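PDB 2G0D: nisin biosynthesis protein NisC from Lactococcus lactis subsp. lactis, which catalyses, with the help of a bound zinc ion, the cyclisation that forms the thioether (lanthionine-type) rings of the lantibiotic nisin. Local coordinates for residues Phe242-Lys253 / Glu264-Asp275. Residues are numbered along the deposited sequence; the frame is centred on the assembly and turned at random.
Sequences FELERKKQFLWK and EKVIREASFIRD
Lys253 makes the polar link between 242-253 and 264-275: its NZ donates to Arg268 O at 2.7 Å, in the carbonyl plane, with a C=O...N angle of 157°. A lysine suits this place because its chain does apolar work on the way, CG lying 3.9 Å from Ala270 CB and CD 3.7 Å from Val266 CG1, before the bend at chi3 (65°) brings the ammonium to the carbonyl. The same NZ forms a salt bridge with Glu260, whose negative charge probably stabilises the ammonium; the backbone N-H groups of Ile267 and Arg268 hold that carboxylate in place.

Branched aliphatic side chains fill the middle. Forked Leu244 serves two partners with separate methyls: its side chain crosses that of Val266 at about a right angle, CD2 lying 3.7 Å from Val266 CG2, whereas CD1 meets Ile273 CD1 tip to tip at 3.8 Å. Beta-branched Val266 likewise splits its methyls between Lys253 and Leu244, and Ile273 turns CG2 to Leu251 CD2, 4.0 Å away. Phe242, a buried aromatic at a helix end, lays its broad ring against backbone, CE2 3.5 Å from Glu264 C and Val266 N at the ring edge.

Both segments are loops. The first joins helix 226-242 to strand 255-256 and the second runs from helix 258-263 to helix 281-294, with Leu251, Trp252 and Asp275 resting against helix 298-314.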
loop_
_atom_site.group_PDB
_atom_site.type_symbol
_atom_site.label_atom_id
_atom_site.label_comp_id
_atom_site.label_asym_id
_atom_site.label_seq_id
_atom_site.Cartn_x
_atom_site.Cartn_y
_atom_site.Cartn_z
ATOM N N PHE A 242 22.042 -6.504 -1.517
ATOM C CA PHE A 242 21.779 -7.207 -0.264
ATOM C C PHE A 242 20.850 -8.434 -0.393
ATOM O O PHE A 242 20.516 -9.068 0.617
ATOM C CB PHE A 242 21.340 -6.225 0.829
ATOM C CG PHE A 242 22.440 -5.268 1.264
ATOM C CD1 PHE A 242 22.466 -3.955 0.803
ATOM C CD2 PHE A 242 23.455 -5.690 2.133
ATOM C CE1 PHE A 242 23.489 -3.070 1.210
ATOM C CE2 PHE A 242 24.480 -4.823 2.529
ATOM C CZ PHE A 242 24.491 -3.512 2.066
ATOM N N GLU A 243 20.451 -8.772 -1.623
ATOM C CA GLU A 243 19.679 -9.998 -1.885
ATOM C C GLU A 243 20.405 -11.218 -1.313
ATOM O O GLU A 243 21.631 -11.348 -1.466
ATOM C CB GLU A 243 19.441 -10.216 -3.374
ATOM C CG GLU A 243 18.618 -11.460 -3.652
ATOM C CD GLU A 243 18.411 -11.763 -5.138
ATOM O OE1 GLU A 243 18.879 -10.997 -6.012
ATOM O OE2 GLU A 243 17.767 -12.793 -5.428
ATOM N N LEU A 244 19.657 -12.094 -0.640
ATOM C CA LEU A 244 20.250 -13.328 -0.107
ATOM C C LEU A 244 20.580 -14.308 -1.236
ATOM O O LEU A 244 20.117 -14.166 -2.376
ATOM C CB LEU A 244 19.374 -13.971 0.974
ATOM C CG LEU A 244 19.070 -13.084 2.185
ATOM C CD1 LEU A 244 18.082 -13.767 3.157
ATOM C CD2 LEU A 244 20.363 -12.675 2.894
ATOM N N GLU A 245 21.384 -15.306 -0.908
ATOM C CA GLU A 245 22.104 -16.031 -1.933
ATOM C C GLU A 245 21.749 -17.507 -1.932
ATOM O O GLU A 245 21.365 -18.068 -0.889
ATOM C CB GLU A 245 23.612 -15.798 -1.743
ATOM C CG GLU A 245 24.079 -14.443 -2.304
ATOM C CD GLU A 245 25.379 -13.904 -1.704
ATOM O OE1 GLU A 245 25.740 -12.757 -2.074
ATOM O OE2 GLU A 245 26.035 -14.586 -0.872
ATOM N N ARG A 246 21.846 -18.111 -3.122
ATOM C CA ARG A 246 21.754 -19.569 -3.310
ATOM C C ARG A 246 20.363 -20.121 -2.901
ATOM O O ARG A 246 19.353 -19.707 -3.468
ATOM C CB ARG A 246 22.910 -20.299 -2.599
ATOM C CG ARG A 246 24.351 -19.795 -2.923
ATOM C CD ARG A 246 24.924 -20.381 -4.206
ATOM N NE ARG A 246 25.772 -21.584 -4.030
ATOM C CZ ARG A 246 25.309 -22.806 -3.773
ATOM N NH1 ARG A 246 26.129 -23.825 -3.664
ATOM N NH2 ARG A 246 24.007 -23.014 -3.605
ATOM N N LYS A 247 20.326 -21.029 -1.916
ATOM C CA LYS A 247 19.072 -21.590 -1.382
ATOM C C LYS A 247 18.100 -20.511 -0.916
ATOM O O LYS A 247 16.893 -20.741 -0.852
ATOM C CB LYS A 247 19.349 -22.604 -0.257
ATOM C CG LYS A 247 20.363 -23.688 -0.635
ATOM C CD LYS A 247 20.409 -24.835 0.367
ATOM C CE LYS A 247 21.064 -24.469 1.697
ATOM N NZ LYS A 247 21.365 -25.728 2.507
ATOM N N LYS A 248 18.634 -19.330 -0.616
ATOM C CA LYS A 248 17.839 -18.168 -0.245
ATOM C C LYS A 248 17.774 -17.091 -1.338
ATOM O O LYS A 248 17.476 -15.901 -1.068
ATOM C CB LYS A 248 18.370 -17.573 1.048
ATOM C CG LYS A 248 18.285 -18.518 2.239
ATOM C CD LYS A 248 17.990 -17.697 3.461
ATOM C CE LYS A 248 18.900 -18.053 4.591
ATOM N NZ LYS A 248 20.314 -17.662 4.359
ATOM N N GLN A 249 18.051 -17.497 -2.573
ATOM C CA GLN A 249 17.830 -16.614 -3.718
ATOM C C GLN A 249 16.397 -16.064 -3.670
ATOM O O GLN A 249 15.462 -16.773 -3.281
ATOM C CB GLN A 249 18.091 -17.356 -5.027
ATOM C CG GLN A 249 17.981 -16.486 -6.261
ATOM C CD GLN A 249 18.481 -17.176 -7.520
ATOM O OE1 GLN A 249 18.491 -18.405 -7.617
ATOM N NE2 GLN A 249 18.885 -16.374 -8.503
ATOM N N PHE A 250 16.260 -14.795 -4.031
ATOM C CA PHE A 250 14.978 -14.064 -4.079
ATOM C C PHE A 250 14.411 -13.731 -2.697
ATOM O O PHE A 250 13.215 -13.467 -2.559
ATOM C CB PHE A 250 13.924 -14.778 -4.949
ATOM C CG PHE A 250 14.422 -15.180 -6.307
ATOM C CD1 PHE A 250 14.888 -14.234 -7.205
ATOM C CD2 PHE A 250 14.426 -16.516 -6.689
ATOM C CE1 PHE A 250 15.355 -14.619 -8.464
ATOM C CE2 PHE A 250 14.896 -16.900 -7.953
ATOM C CZ PHE A 250 15.352 -15.942 -8.832
ATOM N N LEU A 251 15.279 -13.731 -1.691
ATOM C CA LEU A 251 14.891 -13.385 -0.312
ATOM C C LEU A 251 15.701 -12.197 0.218
ATOM O O LEU A 251 16.842 -11.981 -0.182
ATOM C CB LEU A 251 15.000 -14.588 0.634
ATOM C CG LEU A 251 13.880 -15.635 0.520
ATOM C CD1 LEU A 251 14.259 -16.923 1.194
ATOM C CD2 LEU A 251 12.498 -15.094 1.047
ATOM N N TRP A 252 15.064 -11.415 1.087
ATOM C CA TRP A 252 15.668 -10.251 1.693
ATOM C C TRP A 252 15.231 -10.214 3.144
ATOM O O TRP A 252 14.060 -10.514 3.465
ATOM C CB TRP A 252 15.173 -8.968 1.002
ATOM C CG TRP A 252 15.797 -8.676 -0.340
ATOM C CD1 TRP A 252 16.869 -7.865 -0.573
ATOM C CD2 TRP A 252 15.362 -9.144 -1.634
ATOM N NE1 TRP A 252 17.149 -7.813 -1.923
ATOM C CE2 TRP A 252 16.242 -8.580 -2.599
ATOM C CE3 TRP A 252 14.313 -9.962 -2.076
ATOM C CZ2 TRP A 252 16.115 -8.825 -3.970
ATOM C CZ3 TRP A 252 14.186 -10.215 -3.445
ATOM C CH2 TRP A 252 15.098 -9.656 -4.378
ATOM N N LYS A 253 16.155 -9.844 4.024
ATOM C CA LYS A 253 15.812 -9.554 5.415
ATOM C C LYS A 253 14.944 -8.297 5.474
ATOM O O LYS A 253 14.983 -7.454 4.565
ATOM C CB LYS A 253 17.075 -9.329 6.244
ATOM C CG LYS A 253 18.045 -10.499 6.260
ATOM C CD LYS A 253 19.414 -10.055 6.754
ATOM C CE LYS A 253 19.404 -9.611 8.200
ATOM N NZ LYS A 253 20.659 -8.864 8.503
ATOM N N GLU A 264 28.745 -3.897 2.928
ATOM C CA GLU A 264 28.076 -4.197 1.649
ATOM C C GLU A 264 27.754 -5.693 1.481
ATOM O O GLU A 264 27.488 -6.150 0.366
ATOM C CB GLU A 264 28.858 -3.672 0.434
ATOM C CG GLU A 264 28.990 -2.148 0.321
ATOM C CD GLU A 264 30.215 -1.738 -0.496
ATOM O OE1 GLU A 264 30.706 -2.570 -1.294
ATOM O OE2 GLU A 264 30.698 -0.590 -0.334
ATOM N N LYS A 265 27.797 -6.448 2.577
ATOM C CA LYS A 265 27.207 -7.787 2.600
ATOM C C LYS A 265 26.266 -7.908 3.792
ATOM O O LYS A 265 26.395 -7.168 4.766
ATOM C CB LYS A 265 28.246 -8.919 2.712
ATOM C CG LYS A 265 29.673 -8.642 2.311
ATOM C CD LYS A 265 30.522 -9.861 2.696
ATOM C CE LYS A 265 32.017 -9.582 2.686
ATOM N NZ LYS A 265 32.577 -9.630 1.306
ATOM N N VAL A 266 25.325 -8.846 3.711
ATOM C CA VAL A 266 24.627 -9.339 4.895
ATOM C C VAL A 266 25.664 -9.996 5.830
ATOM O O VAL A 266 26.589 -10.681 5.367
ATOM C CB VAL A 266 23.525 -10.372 4.522
ATOM C CG1 VAL A 266 22.838 -10.917 5.765
ATOM C CG2 VAL A 266 22.497 -9.747 3.589
ATOM N N ILE A 267 25.509 -9.765 7.136
ATOM C CA ILE A 267 26.370 -10.385 8.148
ATOM C C ILE A 267 25.549 -11.342 9.017
ATOM O O ILE A 267 25.883 -12.525 9.144
ATOM C CB ILE A 267 27.099 -9.330 9.042
ATOM C CG1 ILE A 267 27.826 -8.280 8.185
ATOM C CG2 ILE A 267 28.083 -10.020 10.003
ATOM C CD1 ILE A 267 28.456 -7.109 8.971
ATOM N N ARG A 268 24.484 -10.825 9.624
ATOM C CA ARG A 268 23.643 -11.636 10.489
ATOM C C ARG A 268 22.406 -12.061 9.713
ATOM O O ARG A 268 21.758 -11.235 9.063
ATOM C CB ARG A 268 23.220 -10.869 11.753
ATOM C CG ARG A 268 24.356 -10.202 12.556
ATOM C CD ARG A 268 25.387 -11.194 13.036
ATOM N NE ARG A 268 25.998 -10.812 14.313
ATOM C CZ ARG A 268 27.203 -10.256 14.460
ATOM N NH1 ARG A 268 27.971 -9.989 13.405
ATOM N NH2 ARG A 268 27.645 -9.970 15.679
ATOM N N GLU A 269 22.108 -13.356 9.782
ATOM C CA GLU A 269 20.884 -13.909 9.220
ATOM C C GLU A 269 19.674 -13.442 10.026
ATOM O O GLU A 269 19.782 -13.149 11.226
ATOM C CB GLU A 269 20.941 -15.446 9.170
ATOM C CG GLU A 269 20.941 -16.137 10.529
ATOM C CD GLU A 269 20.821 -17.651 10.435
ATOM O OE1 GLU A 269 20.799 -18.197 9.311
ATOM O OE2 GLU A 269 20.751 -18.305 11.496
ATOM N N ALA A 270 18.536 -13.358 9.344
ATOM C CA ALA A 270 17.246 -13.095 9.989
ATOM C C ALA A 270 16.686 -14.353 10.682
ATOM O O ALA A 270 16.900 -15.492 10.213
ATOM C CB ALA A 270 16.258 -12.568 8.977
ATOM N N SER A 271 15.989 -14.135 11.798
ATOM C CA SER A 271 15.249 -15.193 12.492
ATOM C C SER A 271 13.966 -15.526 11.744
ATOM O O SER A 271 13.548 -16.683 11.700
ATOM C CB SER A 271 14.879 -14.754 13.913
ATOM O OG SER A 271 15.934 -14.985 14.820
ATOM N N PHE A 272 13.348 -14.491 11.166
ATOM C CA PHE A 272 12.040 -14.617 10.534
ATOM C C PHE A 272 11.904 -13.693 9.347
ATOM O O PHE A 272 11.876 -12.472 9.494
ATOM C CB PHE A 272 10.925 -14.296 11.532
ATOM C CG PHE A 272 9.538 -14.551 10.983
ATOM C CD1 PHE A 272 9.009 -15.832 10.979
ATOM C CD2 PHE A 272 8.784 -13.510 10.443
ATOM C CE1 PHE A 272 7.744 -16.076 10.460
ATOM C CE2 PHE A 272 7.517 -13.746 9.925
ATOM C CZ PHE A 272 6.995 -15.036 9.940
ATOM N N ILE A 273 11.834 -14.280 8.165
ATOM C CA ILE A 273 11.452 -13.568 6.952
ATOM C C ILE A 273 10.128 -14.206 6.534
ATOM O O ILE A 273 9.914 -15.407 6.775
ATOM C CB ILE A 273 12.498 -13.770 5.837
ATOM C CG1 ILE A 273 13.890 -13.289 6.285
ATOM C CG2 ILE A 273 12.056 -13.094 4.531
ATOM C CD1 ILE A 273 15.014 -13.871 5.433
ATOM N N ARG A 274 9.241 -13.421 5.930
ATOM C CA ARG A 274 7.987 -13.967 5.446
ATOM C C ARG A 274 7.708 -13.485 4.027
ATOM O O ARG A 274 8.333 -12.535 3.577
ATOM C CB ARG A 274 6.849 -13.606 6.399
ATOM C CG ARG A 274 6.262 -12.220 6.181
ATOM C CD ARG A 274 5.286 -11.872 7.281
ATOM N NE ARG A 274 4.196 -12.843 7.394
ATOM C CZ ARG A 274 3.386 -12.922 8.447
ATOM N NH1 ARG A 274 3.540 -12.078 9.461
ATOM N NH2 ARG A 274 2.423 -13.835 8.486
ATOM N N ASP A 275 6.796 -14.159 3.318
ATOM C CA ASP A 275 6.364 -13.689 1.998
ATOM C C ASP A 275 5.062 -12.945 2.173
ATOM O O ASP A 275 4.022 -13.546 2.464
ATOM C CB ASP A 275 6.205 -14.838 0.998
ATOM C CG ASP A 275 7.541 -15.467 0.604
ATOM O OD1 ASP A 275 8.472 -14.713 0.227
ATOM O OD2 ASP A 275 7.646 -16.719 0.663
#